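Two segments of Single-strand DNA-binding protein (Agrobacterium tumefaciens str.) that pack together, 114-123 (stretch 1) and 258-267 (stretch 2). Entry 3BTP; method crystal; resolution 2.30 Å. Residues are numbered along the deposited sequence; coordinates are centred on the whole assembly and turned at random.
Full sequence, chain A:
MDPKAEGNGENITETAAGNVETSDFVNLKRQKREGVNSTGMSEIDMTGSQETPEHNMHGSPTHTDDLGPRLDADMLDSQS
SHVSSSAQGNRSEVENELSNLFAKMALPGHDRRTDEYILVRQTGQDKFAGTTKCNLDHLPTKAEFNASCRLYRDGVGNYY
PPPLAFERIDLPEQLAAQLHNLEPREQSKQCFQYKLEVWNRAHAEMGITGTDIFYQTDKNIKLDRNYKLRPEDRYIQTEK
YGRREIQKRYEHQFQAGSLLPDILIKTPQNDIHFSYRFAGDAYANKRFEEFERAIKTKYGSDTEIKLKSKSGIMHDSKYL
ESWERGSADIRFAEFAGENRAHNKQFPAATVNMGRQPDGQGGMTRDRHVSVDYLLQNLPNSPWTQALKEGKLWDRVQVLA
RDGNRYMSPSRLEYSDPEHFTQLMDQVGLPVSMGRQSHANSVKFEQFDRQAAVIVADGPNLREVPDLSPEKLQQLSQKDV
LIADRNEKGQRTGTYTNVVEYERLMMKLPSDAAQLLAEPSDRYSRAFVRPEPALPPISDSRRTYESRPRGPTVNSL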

ATOM      1  N   THR A 114     -17.262  11.893   8.832  1.00 30.62           N
ATOM      2  CA  THR A 114     -18.155  12.609   7.917  1.00 30.38           C
ATOM      3  C   THR A 114     -17.892  12.353   6.401  1.00 28.46           C
ATOM      4  O   THR A 114     -18.745  12.601   5.585  1.00 27.74           O
ATOM      5  CB  THR A 114     -18.084  14.119   8.192  1.00 30.80           C
ATOM      6  OG1 THR A 114     -16.748  14.577   7.938  1.00 32.45           O
ATOM      7  CG2 THR A 114     -18.537  14.443   9.688  1.00 33.37           C
ATOM      8  N   ASP A 115     -16.717  11.828   6.066  1.00 27.29           N
ATOM      9  CA  ASP A 115     -16.285  11.555   4.709  1.00 26.48           C
ATOM     10  C   ASP A 115     -16.051  10.062   4.446  1.00 26.04           C
ATOM     11  O   ASP A 115     -15.283   9.689   3.568  1.00 25.76           O
ATOM     12  CB  ASP A 115     -15.005  12.388   4.424  1.00 26.26           C
ATOM     13  CG  ASP A 115     -13.799  11.941   5.270  1.00 24.65           C
ATOM     14  OD1 ASP A 115     -14.013  11.010   6.049  1.00 22.61           O
ATOM     15  OD2 ASP A 115     -12.653  12.486   5.146  1.00 21.11           O
ATOM     16  N   GLU A 116     -16.732   9.205   5.195  1.00 26.33           N
ATOM     17  CA  GLU A 116     -16.549   7.743   5.129  1.00 24.95           C
ATOM     18  C   GLU A 116     -17.080   7.134   3.793  1.00 24.03           C
ATOM     19  O   GLU A 116     -16.778   5.974   3.459  1.00 20.56           O
ATOM     20  CB  GLU A 116     -17.214   7.093   6.370  1.00 24.81           C
ATOM     21  CG  GLU A 116     -18.777   7.208   6.445  1.00 25.85           C
ATOM     22  CD  GLU A 116     -19.433   6.324   7.615  1.00 29.02           C
ATOM     23  OE1 GLU A 116     -18.777   5.440   8.260  1.00 29.54           O
ATOM     24  OE2 GLU A 116     -20.638   6.522   7.880  1.00 32.94           O
ATOM     25  N   TYR A 117     -17.932   7.913   3.075  1.00 23.57           N
ATOM     26  CA  TYR A 117     -18.227   7.630   1.680  1.00 23.47           C
ATOM     27  C   TYR A 117     -18.410   8.898   0.851  1.00 22.63           C
ATOM     28  O   TYR A 117     -18.672  10.005   1.386  1.00 22.08           O
ATOM     29  CB  TYR A 117     -19.334   6.536   1.454  1.00 24.17           C
ATOM     30  CG  TYR A 117     -20.756   7.010   1.771  1.00 26.70           C
ATOM     31  CD1 TYR A 117     -21.506   7.730   0.817  1.00 22.68           C
ATOM     32  CD2 TYR A 117     -21.317   6.786   3.053  1.00 25.06           C
ATOM     33  CE1 TYR A 117     -22.790   8.199   1.098  1.00 27.60           C
ATOM     34  CE2 TYR A 117     -22.607   7.205   3.339  1.00 26.76           C
ATOM     35  CZ  TYR A 117     -23.332   7.927   2.365  1.00 29.24           C
ATOM     36  OH  TYR A 117     -24.583   8.374   2.666  1.00 31.57           O
ATOM     37  N   ILE A 118     -18.204   8.711  -0.452  1.00 21.33           N
ATOM     38  CA  ILE A 118     -18.463   9.688  -1.467  1.00 21.14           C
ATOM     39  C   ILE A 118     -19.398   9.028  -2.518  1.00 23.30           C
ATOM     40  O   ILE A 118     -19.173   7.887  -2.924  1.00 23.62           O
ATOM     41  CB  ILE A 118     -17.150  10.147  -2.141  1.00 21.30           C
ATOM     42  CG1 ILE A 118     -16.139  10.724  -1.113  1.00 21.92           C
ATOM     43  CG2 ILE A 118     -17.427  11.133  -3.268  1.00 22.89           C
ATOM     44  CD1 ILE A 118     -14.764  10.931  -1.662  1.00 14.84           C
ATOM     45  N   LEU A 119     -20.428   9.755  -2.960  1.00 24.14           N
ATOM     46  CA  LEU A 119     -21.319   9.288  -4.032  1.00 24.79           C
ATOM     47  C   LEU A 119     -20.919   9.933  -5.326  1.00 23.67           C
ATOM     48  O   LEU A 119     -20.896  11.171  -5.420  1.00 22.84           O
ATOM     49  CB  LEU A 119     -22.811   9.646  -3.729  1.00 25.68           C
ATOM     50  CG  LEU A 119     -23.437   8.791  -2.601  1.00 27.72           C
ATOM     51  CD1 LEU A 119     -24.955   9.048  -2.584  1.00 29.70           C
ATOM     52  CD2 LEU A 119     -23.165   7.222  -2.727  1.00 19.93           C
ATOM     53  N   VAL A 120     -20.550   9.119  -6.315  1.00 23.63           N
ATOM     54  CA  VAL A 120     -20.129   9.695  -7.600  1.00 24.57           C
ATOM     55  C   VAL A 120     -21.207   9.482  -8.652  1.00 25.99           C
ATOM     56  O   VAL A 120     -21.813   8.421  -8.722  1.00 25.48           O
ATOM     57  CB  VAL A 120     -18.768   9.138  -8.130  1.00 25.85           C
ATOM     58  CG1 VAL A 120     -18.282   9.971  -9.355  1.00 21.85           C
ATOM     59  CG2 VAL A 120     -17.703   9.113  -7.002  1.00 22.00           C
ATOM     60  N   ARG A 121     -21.406  10.495  -9.487  1.00 28.18           N
ATOM     61  CA  ARG A 121     -22.360  10.399 -10.601  1.00 30.64           C
ATOM     62  C   ARG A 121     -21.780  10.896 -11.903  1.00 31.20           C
ATOM     63  O   ARG A 121     -20.881  11.739 -11.913  1.00 32.22           O
ATOM     64  CB  ARG A 121     -23.675  11.130 -10.268  1.00 29.24           C
ATOM     65  CG  ARG A 121     -23.500  12.603 -10.128  1.00 30.66           C
ATOM     66  CD  ARG A 121     -24.561  13.228  -9.170  1.00 30.03           C
ATOM     67  NE  ARG A 121     -24.358  14.688  -9.111  1.00 34.45           N
ATOM     68  CZ  ARG A 121     -23.754  15.359  -8.116  1.00 36.17           C
ATOM     69  NH1 ARG A 121     -23.250  14.720  -7.040  1.00 35.83           N
ATOM     70  NH2 ARG A 121     -23.608  16.672  -8.212  1.00 32.54           N
ATOM     71  N   GLN A 122     -22.259  10.326 -13.000  1.00 33.12           N
ATOM     72  CA  GLN A 122     -21.905  10.780 -14.359  1.00 35.75           C
ATOM     73  C   GLN A 122     -22.767  11.989 -14.772  1.00 36.52           C
ATOM     74  O   GLN A 122     -23.981  11.974 -14.664  1.00 35.67           O
ATOM     75  CB  GLN A 122     -22.089   9.644 -15.358  1.00 34.74           C
ATOM     76  CG  GLN A 122     -21.067   8.519 -15.204  1.00 37.30           C
ATOM     77  CD  GLN A 122     -21.243   7.431 -16.274  1.00 37.78           C
ATOM     78  OE1 GLN A 122     -22.278   6.794 -16.342  1.00 38.63           O
ATOM     79  NE2 GLN A 122     -20.216   7.228 -17.113  1.00 44.30           N
ATOM     80  N   THR A 123     -22.149  13.053 -15.241  1.00 39.01           N
ATOM     81  CA  THR A 123     -22.967  14.210 -15.647  1.00 40.76           C
ATOM     82  C   THR A 123     -22.635  14.647 -17.064  1.00 41.83           C
ATOM     83  O   THR A 123     -22.914  15.772 -17.414  1.00 43.55           O
ATOM     84  CB  THR A 123     -22.742  15.427 -14.713  1.00 39.95           C
ATOM     85  OG1 THR A 123     -21.400  15.861 -14.863  1.00 39.62           O
ATOM     86  CG2 THR A 123     -22.966  15.079 -13.232  1.00 40.83           C
TER
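Stretch 2 258-267: SLLPDILIKT

Stretch 2 runs roughly antiparallel to stretch 1, the end-to-end directions of their touching parts lying 142° apart. Stretch 1 leaves a loop and is extended from Tyr 117 through Gln 122; stretch 2 begins as loop and becomes a strand at Ile 263 to Lys 266. With Val 120 CA 8.7 Å from Leu 260 CA and Asp 115 CA 9.4 Å from Lys 266 CA, the segments meet through side chains, without backbone hydrogen bonds between them.

The polar contact is a salt bridge. Lys 266 NZ donates a hydrogen bond to Asp 115 OD2 at 2.9 Å, and the long lysine chain suits this place because it spans the gap to the carboxylate of a short, buried aspartate, pairing opposite charges away from solvent.

The apolar contacts follow the alternation of a strand: Ile 118 and Val 120 point toward stretch 2, while Leu 119 between them is out of reach. Ile 118 CD1 packs 4.1 Å from Leu 264 CD1 and also lies 4.2 Å from Lys 266 CD, in the aliphatic part of the lysine. Val 120 CG1 meets Leu 260 CD2 at 4.1 Å; Leu 260 starts sideways, but its end comes nearer. Branched apolar side chains suit these buried positions because they have no polar group to satisfy.

At the more exposed end, Gln 122 NE2 lies 3.7 Å from Leu 259 CD1, a van der Waals contact.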

ATOM      1  N   SER A 258     -15.132   1.309 -12.490  1.00 31.92           N
ATOM      2  CA  SER A 258     -14.279   1.173 -13.649  1.00 33.12           C
ATOM      3  C   SER A 258     -14.418   2.252 -14.709  1.00 34.47           C
ATOM      4  O   SER A 258     -14.088   1.999 -15.857  1.00 36.83           O
ATOM      5  CB  SER A 258     -14.273  -0.281 -14.180  1.00 33.57           C
ATOM      6  OG  SER A 258     -13.173  -0.994 -13.474  1.00 34.97           O
ATOM      7  N   LEU A 259     -14.838   3.464 -14.311  1.00 33.97           N
ATOM      8  CA  LEU A 259     -15.035   4.581 -15.206  1.00 34.10           C
ATOM      9  C   LEU A 259     -14.724   5.937 -14.617  1.00 34.33           C
ATOM     10  O   LEU A 259     -15.251   6.917 -15.127  1.00 38.00           O
ATOM     11  CB  LEU A 259     -16.502   4.653 -15.757  1.00 34.35           C
ATOM     12  CG  LEU A 259     -17.007   3.661 -16.846  1.00 35.76           C
ATOM     13  CD1 LEU A 259     -18.436   4.003 -17.434  1.00 37.30           C
ATOM     14  CD2 LEU A 259     -16.027   3.500 -17.998  1.00 31.37           C
ATOM     15  N   LEU A 260     -13.857   6.053 -13.622  1.00 32.30           N
ATOM     16  CA  LEU A 260     -13.673   7.300 -12.899  1.00 30.54           C
ATOM     17  C   LEU A 260     -12.486   8.012 -13.476  1.00 29.43           C
ATOM     18  O   LEU A 260     -11.676   7.400 -14.172  1.00 30.26           O
ATOM     19  CB  LEU A 260     -13.384   7.052 -11.409  1.00 30.99           C
ATOM     20  CG  LEU A 260     -14.351   6.218 -10.576  1.00 31.43           C
ATOM     21  CD1 LEU A 260     -13.661   5.442  -9.313  1.00 30.46           C
ATOM     22  CD2 LEU A 260     -15.597   7.068 -10.239  1.00 25.80           C
ATOM     23  N   PRO A 261     -12.337   9.295 -13.151  1.00 28.47           N
ATOM     24  CA  PRO A 261     -11.147  10.046 -13.593  1.00 27.41           C
ATOM     25  C   PRO A 261      -9.907   9.676 -12.771  1.00 25.94           C
ATOM     26  O   PRO A 261      -9.994   8.892 -11.804  1.00 27.17           O
ATOM     27  CB  PRO A 261     -11.524  11.537 -13.391  1.00 27.35           C
ATOM     28  CG  PRO A 261     -12.901  11.560 -12.897  1.00 29.98           C
ATOM     29  CD  PRO A 261     -13.256  10.135 -12.369  1.00 27.88           C
ATOM     30  N   ASP A 262      -8.775  10.200 -13.205  1.00 23.32           N
ATOM     31  CA  ASP A 262      -7.483   9.889 -12.708  1.00 21.61           C
ATOM     32  C   ASP A 262      -7.353  10.421 -11.251  1.00 22.09           C
ATOM     33  O   ASP A 262      -6.720   9.788 -10.395  1.00 21.91           O
ATOM     34  CB  ASP A 262      -6.453  10.648 -13.574  1.00 21.34           C
ATOM     35  CG  ASP A 262      -6.577  10.355 -15.102  1.00 23.49           C
ATOM     36  OD1 ASP A 262      -7.099   9.302 -15.486  1.00 21.99           O
ATOM     37  OD2 ASP A 262      -6.134  11.187 -15.946  1.00 25.09           O
ATOM     38  N   ILE A 263      -7.904  11.614 -11.004  1.00 21.99           N
ATOM     39  CA  ILE A 263      -7.540  12.436  -9.847  1.00 21.45           C
ATOM     40  C   ILE A 263      -8.832  12.794  -9.171  1.00 22.14           C
ATOM     41  O   ILE A 263      -9.767  13.219  -9.803  1.00 22.47           O
ATOM     42  CB  ILE A 263      -6.761  13.695 -10.234  1.00 21.01           C
ATOM     43  CG1 ILE A 263      -5.372  13.359 -10.834  1.00 20.80           C
ATOM     44  CG2 ILE A 263      -6.610  14.609  -9.070  1.00 20.36           C
ATOM     45  CD1 ILE A 263      -4.734  14.488 -11.624  1.00 20.47           C
ATOM     46  N   LEU A 264      -8.877  12.589  -7.865  1.00 22.95           N
ATOM     47  CA  LEU A 264      -9.950  13.111  -6.987  1.00 22.20           C
ATOM     48  C   LEU A 264      -9.360  14.055  -5.929  1.00 22.73           C
ATOM     49  O   LEU A 264      -8.526  13.659  -5.139  1.00 22.87           O
ATOM     50  CB  LEU A 264     -10.673  11.915  -6.303  1.00 20.55           C
ATOM     51  CG  LEU A 264     -11.983  12.093  -5.470  1.00 21.67           C
ATOM     52  CD1 LEU A 264     -12.535  10.697  -5.123  1.00 20.45           C
ATOM     53  CD2 LEU A 264     -11.759  12.848  -4.187  1.00 13.22           C
ATOM     54  N   ILE A 265      -9.844  15.293  -5.862  1.00 24.64           N
ATOM     55  CA  ILE A 265      -9.404  16.258  -4.869  1.00 25.18           C
ATOM     56  C   ILE A 265     -10.549  16.381  -3.876  1.00 26.08           C
ATOM     57  O   ILE A 265     -11.681  16.572  -4.250  1.00 26.70           O
ATOM     58  CB  ILE A 265      -9.213  17.678  -5.524  1.00 26.78           C
ATOM     59  CG1 ILE A 265      -8.393  17.614  -6.846  1.00 27.47           C
ATOM     60  CG2 ILE A 265      -8.755  18.807  -4.474  1.00 24.35           C
ATOM     61  CD1 ILE A 265      -6.970  17.286  -6.682  1.00 22.65           C
ATOM     62  N   LYS A 266     -10.271  16.295  -2.595  1.00 26.78           N
ATOM     63  CA  LYS A 266     -11.326  16.463  -1.622  1.00 26.36           C
ATOM     64  C   LYS A 266     -10.900  17.615  -0.710  1.00 28.02           C
ATOM     65  O   LYS A 266      -9.979  17.438   0.090  1.00 28.80           O
ATOM     66  CB  LYS A 266     -11.517  15.203  -0.804  1.00 26.04           C
ATOM     67  CG  LYS A 266     -12.689  15.334   0.215  1.00 25.53           C
ATOM     68  CD  LYS A 266     -13.219  13.957   0.729  1.00 23.77           C
ATOM     69  CE  LYS A 266     -12.351  13.380   1.750  1.00 24.40           C
ATOM     70  NZ  LYS A 266     -11.919  14.227   2.957  1.00 22.13           N
ATOM     71  N   THR A 267     -11.568  18.772  -0.819  1.00 28.20           N
ATOM     72  CA  THR A 267     -11.133  19.987  -0.094  1.00 28.19           C
ATOM     73  C   THR A 267     -11.432  19.851   1.408  1.00 29.15           C
ATOM     74  O   THR A 267     -12.194  18.963   1.812  1.00 28.65           O
ATOM     75  CB  THR A 267     -11.896  21.276  -0.627  1.00 28.39           C
ATOM     76  OG1 THR A 267     -13.202  21.339  -0.031  1.00 29.58           O
ATOM     77  CG2 THR A 267     -12.032  21.325  -2.145  1.00 23.69           C
TER